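Local coordinates for protein FAD synthase (Thermoplasma volcanium GSS1, PDB 3GLV) that probably catalyses transfer of the AMP portion of ATP to FMN, producing the flavin coenzyme FAD with release of diphosphate, at residues D87-Y93 with V113-S119; E53-L57 with R68-G72. The contacts are given in a common frame with arbitrary orientation. Residues are numbered along the deposited sequence.

Contact 1 (D87-Y93 with V113-S119); sequences DIITLGY and VKIVRIS
Strands 88-91 and 114-117 run side by side in the same direction, their short axes 4.6 Å apart at closest and inclined by 26°. Bridges pair I88 with K114, I89 with I115, T90 with V116 and L91 with R117, at CA-CA distances of 4.7-5.0 Å. I89 anchors this parallel register: its N donates to K114 O (2.8 Å) and its O accepts from V116 N (2.8 Å). The same alternation gives K114 N to D87 O (2.9 Å), L91 N to V116 O (2.9 Å) and I118 N to L91 O (2.8 Å). I89, in the mt rotamer, lays CD1 3.7 Å from V113 CG1; on the same face L91 CD1 meets I115 CG2 at 3.9 Å. Helix 96-109 packs on this face, with E99 against L91 and L102 against I115, completing a beta-alpha-beta crossover of the Rossmann-like nucleotidyltransferase fold. The opposite face carries I88 and V116, whose CG2 atoms lie 4.1 Å apart.

Beyond the strands, Y93 leaves the sheet in a helix-like backbone conformation (phi/psi -54/-37°) with chi1 t (178°). I118 O approaches its ring edge, and Y93 CB is 3.2 Å from that oxygen. R117, chi1 near m and chi3 at -52°, curls back so that NH1 donates to Y93 O (3.1 Å, 140° at the hydrogen), while NE forms a salt bridge with E99. The chemistry therefore changes along the pair: regular backbone bonding and aliphatic packing in the strands give way to a charged side chain that ties a loop carbonyl to the crossover helix.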
ATOM      1  N   ASP A  87      16.147  16.346   6.751  1.00 20.20           N
ATOM      2  CA  ASP A  87      16.309  16.936   8.111  1.00 20.52           C
ATOM      3  C   ASP A  87      16.337  15.847   9.183  1.00 19.19           C
ATOM      4  O   ASP A  87      16.943  16.002  10.277  1.00 21.55           O
ATOM      5  CB  ASP A  87      15.173  17.923   8.391  1.00 20.66           C
ATOM      6  CG  ASP A  87      15.120  19.031   7.371  1.00 22.74           C
ATOM      7  OD1 ASP A  87      16.145  19.725   7.209  1.00 25.86           O
ATOM      8  OD2 ASP A  87      14.108  19.191   6.700  1.00 20.13           O
ATOM      9  N   ILE A  88      15.613  14.760   8.911  1.00 19.28           N
ATOM     10  CA  ILE A  88      15.458  13.644   9.857  1.00 17.63           C
ATOM     11  C   ILE A  88      15.578  12.336   9.175  1.00 18.04           C
ATOM     12  O   ILE A  88      15.062  12.136   8.054  1.00 17.74           O
ATOM     13  CB  ILE A  88      14.057  13.684  10.561  1.00 18.77           C
ATOM     14  CG1 ILE A  88      13.892  14.961  11.386  1.00 18.73           C
ATOM     15  CG2 ILE A  88      13.830  12.473  11.412  1.00 16.85           C
ATOM     16  CD1 ILE A  88      12.490  15.075  12.109  1.00 19.41           C
ATOM     17  N   ILE A  89      16.334  11.455   9.805  1.00 17.80           N
ATOM     18  CA  ILE A  89      16.444  10.083   9.380  1.00 17.72           C
ATOM     19  C   ILE A  89      15.788   9.219  10.437  1.00 18.10           C
ATOM     20  O   ILE A  89      16.023   9.335  11.684  1.00 18.72           O
ATOM     21  CB  ILE A  89      17.874   9.618   9.097  1.00 17.97           C
ATOM     22  CG1 ILE A  89      18.466  10.432   8.007  1.00 16.99           C
ATOM     23  CG2 ILE A  89      17.848   8.096   8.645  1.00 18.36           C
ATOM     24  CD1 ILE A  89      20.029  10.184   7.720  1.00 18.31           C
ATOM     25  N   THR A  90      14.920   8.375   9.930  1.00 16.96           N
ATOM     26  CA  THR A  90      14.098   7.503  10.755  1.00 19.18           C
ATOM     27  C   THR A  90      14.626   6.048  10.780  1.00 19.25           C
ATOM     28  O   THR A  90      14.919   5.483   9.733  1.00 18.24           O
ATOM     29  CB  THR A  90      12.706   7.708  10.156  1.00 19.54           C
ATOM     30  OG1 THR A  90      12.000   8.754  10.899  1.00 22.73           O
ATOM     31  CG2 THR A  90      12.099   6.686  10.036  1.00 16.22           C
ATOM     32  N   LEU A  91      14.812   5.502  11.986  1.00 19.03           N
ATOM     33  CA  LEU A  91      15.127   4.060  12.181  1.00 20.93           C
ATOM     34  C   LEU A  91      14.008   3.298  12.968  1.00 21.27           C
ATOM     35  O   LEU A  91      13.255   3.895  13.712  1.00 19.50           O
ATOM     36  CB  LEU A  91      16.454   3.875  12.908  1.00 21.00           C
ATOM     37  CG  LEU A  91      17.748   4.446  12.304  1.00 22.44           C
ATOM     38  CD1 LEU A  91      18.849   4.328  13.275  1.00 25.62           C
ATOM     39  CD2 LEU A  91      18.103   3.791  10.968  1.00 25.90           C
ATOM     40  N   GLY A  92      13.933   1.992  12.789  1.00 22.87           N
ATOM     41  CA  GLY A  92      13.054   1.106  13.579  1.00 25.16           C
ATOM     42  C   GLY A  92      13.421   1.126  15.061  1.00 26.99           C
ATOM     43  O   GLY A  92      14.560   1.434  15.411  1.00 28.54           O
ATOM     44  N   TYR A  93      12.478   0.789  15.932  1.00 29.34           N
ATOM     45  CA  TYR A  93      12.668   0.799  17.420  1.00 30.98           C
ATOM     46  C   TYR A  93      13.891  -0.037  17.942  1.00 32.46           C
ATOM     47  O   TYR A  93      14.596   0.305  18.958  1.00 32.01           O
ATOM     48  CB  TYR A  93      11.385   0.248  18.105  1.00 31.83           C
ATOM     49  CG  TYR A  93      11.531   0.176  19.606  1.00 34.72           C
ATOM     50  CD1 TYR A  93      11.551   1.354  20.370  1.00 38.85           C
ATOM     51  CD2 TYR A  93      11.693  -1.040  20.260  1.00 38.46           C
ATOM     52  CE1 TYR A  93      11.704   1.330  21.763  1.00 42.51           C
ATOM     53  CE2 TYR A  93      11.852  -1.085  21.668  1.00 41.47           C
ATOM     54  CZ  TYR A  93      11.859   0.108  22.410  1.00 44.03           C
ATOM     55  OH  TYR A  93      12.014   0.107  23.789  1.00 48.49           O
ATOM     56  N   VAL A 113      21.557  16.788  10.803  1.00 19.60           N
ATOM     57  CA  VAL A 113      20.592  15.722  10.450  1.00 20.39           C
ATOM     58  C   VAL A 113      20.257  15.060  11.768  1.00 20.10           C
ATOM     59  O   VAL A 113      21.167  14.744  12.531  1.00 20.10           O
ATOM     60  CB  VAL A 113      21.201  14.646   9.536  1.00 21.69           C
ATOM     61  CG1 VAL A 113      20.182  13.534   9.352  1.00 22.49           C
ATOM     62  CG2 VAL A 113      21.654  15.256   8.149  1.00 21.67           C
ATOM     63  N   LYS A 114      18.971  14.894  12.061  1.00 20.32           N
ATOM     64  CA  LYS A 114      18.532  14.328  13.341  1.00 19.56           C
ATOM     65  C   LYS A 114      18.130  12.874  13.087  1.00 19.51           C
ATOM     66  O   LYS A 114      17.454  12.547  12.086  1.00 19.43           O
ATOM     67  CB  LYS A 114      17.336  15.136  13.857  1.00 20.30           C
ATOM     68  CG  LYS A 114      16.829  14.734  15.250  1.00 23.01           C
ATOM     69  CD  LYS A 114      15.500  15.430  15.603  1.00 23.72           C
ATOM     70  CE  LYS A 114      15.116  15.230  17.064  1.00 24.42           C
ATOM     71  NZ  LYS A 114      13.880  15.963  17.330  1.00 25.67           N
ATOM     72  N   ILE A 115      18.534  11.988  13.973  1.00 19.22           N
ATOM     73  CA  ILE A 115      18.147  10.592  13.874  1.00 20.38           C
ATOM     74  C   ILE A 115      17.019  10.347  14.872  1.00 19.98           C
ATOM     75  O   ILE A 115      17.168  10.687  16.067  1.00 21.28           O
ATOM     76  CB  ILE A 115      19.303   9.629  14.215  1.00 20.53           C
ATOM     77  CG1 ILE A 115      20.539   9.857  13.328  1.00 21.62           C
ATOM     78  CG2 ILE A 115      18.896   8.182  13.990  1.00 21.29           C
ATOM     79  CD1 ILE A 115      21.768   9.073  13.930  1.00 20.17           C
ATOM     80  N   VAL A 116      15.938   9.709  14.429  1.00 19.10           N
ATOM     81  CA  VAL A 116      14.816   9.380  15.326  1.00 19.64           C
ATOM     82  C   VAL A 116      14.431   7.911  15.234  1.00 21.11           C
ATOM     83  O   VAL A 116      14.179   7.389  14.144  1.00 21.36           O
ATOM     84  CB  VAL A 116      13.624  10.290  15.025  1.00 19.58           C
ATOM     85  CG1 VAL A 116      12.312   9.855  15.751  1.00 22.47           C
ATOM     86  CG2 VAL A 116      13.973  11.723  15.416  1.00 19.10           C
ATOM     87  N   ARG A 117      14.409   7.206  16.370  1.00 21.22           N
ATOM     88  CA  ARG A 117      13.863   5.851  16.362  1.00 21.76           C
ATOM     89  C   ARG A 117      12.322   5.905  16.452  1.00 22.04           C
ATOM     90  O   ARG A 117      11.767   6.625  17.290  1.00 21.11           O
ATOM     91  CB  ARG A 117      14.448   5.009  17.493  1.00 22.06           C
ATOM     92  CG  ARG A 117      15.858   4.508  17.206  1.00 23.85           C
ATOM     93  CD  ARG A 117      16.486   3.615  18.333  1.00 26.38           C
ATOM     94  NE  ARG A 117      16.417   4.247  19.643  1.00 27.05           N
ATOM     95  CZ  ARG A 117      15.525   3.984  20.599  1.00 31.43           C
ATOM     96  NH1 ARG A 117      14.595   3.042  20.470  1.00 35.08           N
ATOM     97  NH2 ARG A 117      15.572   4.680  21.727  1.00 34.15           N
ATOM     98  N   ILE A 118      11.643   5.152  15.575  1.00 21.63           N
ATOM     99  CA  ILE A 118      10.198   5.011  15.621  1.00 21.32           C
ATOM    100  C   ILE A 118       9.737   4.045  16.697  1.00 22.14           C
ATOM    101  O   ILE A 118      10.437   3.102  16.998  1.00 23.01           O
ATOM    102  CB  ILE A 118       9.664   4.544  14.287  1.00 20.00           C
ATOM    103  CG1 ILE A 118      10.077   5.570  13.223  1.00 21.90           C
ATOM    104  CG2 ILE A 118       8.110   4.257  14.358  1.00 17.24           C
ATOM    105  CD1 ILE A 118       9.601   7.038  13.489  1.00 19.84           C
ATOM    106  N   SER A 119       8.568   4.285  17.272  1.00 23.23           N
ATOM    107  CA  SER A 119       8.020   3.425  18.354  1.00 24.89           C
ATOM    108  C   SER A 119       7.827   1.989  17.892  1.00 25.88           C
ATOM    109  O   SER A 119       7.632   1.734  16.700  1.00 24.42           O
ATOM    110  CB  SER A 119       6.664   3.926  18.837  1.00 24.26           C
ATOM    111  OG  SER A 119       5.715   3.910  17.783  1.00 21.70           O
TER

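Contact 2 (E53-L57 with R68-G72); sequences ENSRL and RAILG
The first turn of helix 53-60 rests against edge strand 68-71, pointing nearly the opposite way: the short axes make 165° and approach to 9.0 Å. Residues 53-57 are regularly alpha-helical, with L57 N bonded to E53 O at 3.0 Å, whereas A69 and I70 are extended (phi/psi -133/136° and -137/156°).

E53 directs CB toward the strand; its CG lies 4.1 Å from L71 CD2 and its O 3.9 Å from L71 CD1. Its carboxylate is engaged elsewhere, OE1 accepting from the D39 backbone N. N54 starts with CB pointing away, but chi1 m swings OD1 back to 3.8 Å from L71 CD2. S55 makes no contact with the strand; it packs on L16 of the second subunit. This placement, a helix over the outer strand of a parallel sheet, belongs to the Rossmann-like fold of the HUP clan, where helices cover both sheet faces. R56 likewise serves other partners: NH2 makes a salt bridge with D39 and NH1 bonds to V10 O, V10 being an inferred ATP-binding residue. L57 makes the tightest fit. With chi1 t and chi2 p it inserts CD1 beside A69, 3.3 Å from both A69 CB and A69 C and 3.5 Å from I70 N, while its CD2 sits 4.0 Å from L71 CD1. L71 adopts an off-well rotamer (chi1 -103°, chi2 14°), and the CA atoms of L57 and A69 are just 6.5 Å apart.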
ATOM      1  N   GLU A  53      13.236  -4.698  -7.728  1.00 20.24           N
ATOM      2  CA  GLU A  53      13.397  -3.384  -7.111  1.00 19.52           C
ATOM      3  C   GLU A  53      12.466  -2.339  -7.669  1.00 19.36           C
ATOM      4  O   GLU A  53      11.978  -1.536  -6.927  1.00 18.99           O
ATOM      5  CB  GLU A  53      14.851  -2.889  -7.143  1.00 19.75           C
ATOM      6  CG  GLU A  53      15.359  -2.541  -8.532  1.00 20.19           C
ATOM      7  CD  GLU A  53      16.884  -2.537  -8.655  1.00 23.38           C
ATOM      8  OE1 GLU A  53      17.596  -3.016  -7.736  1.00 21.77           O
ATOM      9  OE2 GLU A  53      17.337  -2.001  -9.686  1.00 22.98           O
ATOM     10  N   ASN A  54      12.181  -2.369  -8.964  1.00 20.53           N
ATOM     11  CA  ASN A  54      11.273  -1.399  -9.553  1.00 21.77           C
ATOM     12  C   ASN A  54       9.851  -1.624  -9.078  1.00 22.33           C
ATOM     13  O   ASN A  54       9.118  -0.664  -8.780  1.00 22.43           O
ATOM     14  CB  ASN A  54      11.331  -1.429 -11.085  1.00 22.40           C
ATOM     15  CG  ASN A  54      12.712  -1.088 -11.592  1.00 24.97           C
ATOM     16  OD1 ASN A  54      13.451  -0.339 -10.954  1.00 25.74           O
ATOM     17  ND2 ASN A  54      13.090  -1.681 -12.689  1.00 27.77           N
ATOM     18  N   SER A  55       9.466  -2.892  -8.955  1.00 21.42           N
ATOM     19  CA  SER A  55       8.150  -3.210  -8.404  1.00 20.66           C
ATOM     20  C   SER A  55       8.036  -2.731  -6.967  1.00 19.51           C
ATOM     21  O   SER A  55       7.032  -2.086  -6.609  1.00 18.61           O
ATOM     22  CB  SER A  55       7.840  -4.691  -8.504  1.00 20.81           C
ATOM     23  OG  SER A  55       7.732  -5.073  -9.861  1.00 20.51           O
ATOM     24  N   ARG A  56       9.060  -2.994  -6.158  1.00 18.76           N
ATOM     25  CA  ARG A  56       8.944  -2.631  -4.747  1.00 18.79           C
ATOM     26  C   ARG A  56       8.822  -1.113  -4.604  1.00 20.42           C
ATOM     27  O   ARG A  56       8.062  -0.621  -3.765  1.00 19.96           O
ATOM     28  CB  ARG A  56      10.111  -3.168  -3.910  1.00 17.61           C
ATOM     29  CG  ARG A  56      10.104  -4.694  -3.787  1.00 18.91           C
ATOM     30  CD  ARG A  56      11.234  -5.320  -2.899  1.00 17.17           C
ATOM     31  NE  ARG A  56      12.536  -5.378  -3.553  1.00 17.52           N
ATOM     32  CZ  ARG A  56      13.512  -4.487  -3.407  1.00 18.25           C
ATOM     33  NH1 ARG A  56      13.366  -3.447  -2.584  1.00 19.28           N
ATOM     34  NH2 ARG A  56      14.670  -4.645  -4.054  1.00 18.05           N
ATOM     35  N   LEU A  57       9.634  -0.383  -5.373  1.00 20.49           N
ATOM     36  CA  LEU A  57       9.634   1.082  -5.352  1.00 21.77           C
ATOM     37  C   LEU A  57       8.261   1.624  -5.757  1.00 21.73           C
ATOM     38  O   LEU A  57       7.731   2.486  -5.093  1.00 21.83           O
ATOM     39  CB  LEU A  57      10.720   1.651  -6.296  1.00 22.03           C
ATOM     40  CG  LEU A  57      10.737   3.190  -6.635  1.00 24.84           C
ATOM     41  CD1 LEU A  57      11.017   3.991  -5.435  1.00 26.60           C
ATOM     42  CD2 LEU A  57      11.841   3.526  -7.638  1.00 25.24           C
ATOM     43  N   ARG A  68       7.682  10.872  -1.729  1.00 25.37           N
ATOM     44  CA  ARG A  68       8.645  10.501  -2.780  1.00 26.26           C
ATOM     45  C   ARG A  68       9.365   9.227  -2.423  1.00 24.72           C
ATOM     46  O   ARG A  68       9.711   9.001  -1.257  1.00 23.55           O
ATOM     47  CB  ARG A  68       9.708  11.593  -2.971  1.00 26.65           C
ATOM     48  CG  ARG A  68       9.268  12.656  -3.929  1.00 33.79           C
ATOM     49  CD  ARG A  68      10.305  13.780  -4.034  1.00 39.72           C
ATOM     50  NE  ARG A  68      11.600  13.232  -4.422  1.00 44.28           N
ATOM     51  CZ  ARG A  68      12.753  13.426  -3.775  1.00 46.46           C
ATOM     52  NH1 ARG A  68      12.822  14.180  -2.668  1.00 47.55           N
ATOM     53  NH2 ARG A  68      13.854  12.851  -4.255  1.00 46.14           N
ATOM     54  N   ALA A  69       9.632   8.421  -3.449  1.00 24.29           N
ATOM     55  CA  ALA A  69      10.381   7.196  -3.268  1.00 24.03           C
ATOM     56  C   ALA A  69      11.452   7.069  -4.296  1.00 23.74           C
ATOM     57  O   ALA A  69      11.226   7.326  -5.490  1.00 23.13           O
ATOM     58  CB  ALA A  69       9.450   5.984  -3.287  1.00 23.43           C
ATOM     59  N   ILE A  70      12.627   6.667  -3.826  1.00 22.70           N
ATOM     60  CA  ILE A  70      13.773   6.459  -4.672  1.00 22.75           C
ATOM     61  C   ILE A  70      14.547   5.191  -4.358  1.00 22.67           C
ATOM     62  O   ILE A  70      14.528   4.645  -3.230  1.00 22.41           O
ATOM     63  CB  ILE A  70      14.744   7.658  -4.667  1.00 23.35           C
ATOM     64  CG1 ILE A  70      15.323   7.898  -3.288  1.00 22.93           C
ATOM     65  CG2 ILE A  70      14.050   8.980  -5.183  1.00 23.98           C
ATOM     66  CD1 ILE A  70      16.476   8.848  -3.379  1.00 23.20           C
ATOM     67  N   LEU A  71      15.261   4.718  -5.359  1.00 22.73           N
ATOM     68  CA  LEU A  71      16.172   3.600  -5.150  1.00 24.83           C
ATOM     69  C   LEU A  71      17.435   4.080  -4.398  1.00 25.40           C
ATOM     70  O   LEU A  71      17.976   5.151  -4.654  1.00 25.08           O
ATOM     71  CB  LEU A  71      16.513   2.953  -6.487  1.00 25.45           C
ATOM     72  CG  LEU A  71      15.853   1.620  -6.909  1.00 28.87           C
ATOM     73  CD1 LEU A  71      14.670   1.181  -6.133  1.00 23.51           C
ATOM     74  CD2 LEU A  71      15.574   1.558  -8.444  1.00 32.36           C
ATOM     75  N   GLY A  72      17.921   3.274  -3.489  1.00 25.92           N
ATOM     76  CA  GLY A  72      19.130   3.588  -2.786  1.00 27.29           C
ATOM     77  C   GLY A  72      20.403   3.329  -3.585  1.00 29.53           C
ATOM     78  O   GLY A  72      20.367   2.969  -4.738  1.00 27.89           O
TER

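Contacts 1 and 2 involve the two outermost strands of one five-stranded parallel sheet, ordered 68-71, 31-36, 4-9, 88-91, 114-117. They fall on opposite sides of the chain's centre: their own centres are 20 Å apart and their nearest atoms about 10 Å, so they do not touch. Strands 31-36 and 4-9 lie between them, and 4-9 leads into V10 and F11, inferred to bind ATP. Each contact approaches that probable site differently. In contact 1, G92 and S119 lie two residues before D94 and Y121, also inferred ATP-binding residues (S119 to Y121 about 7 Å between side chains); contact 2 comes near only in space, A69 to F11 at about 8 Å between side chains.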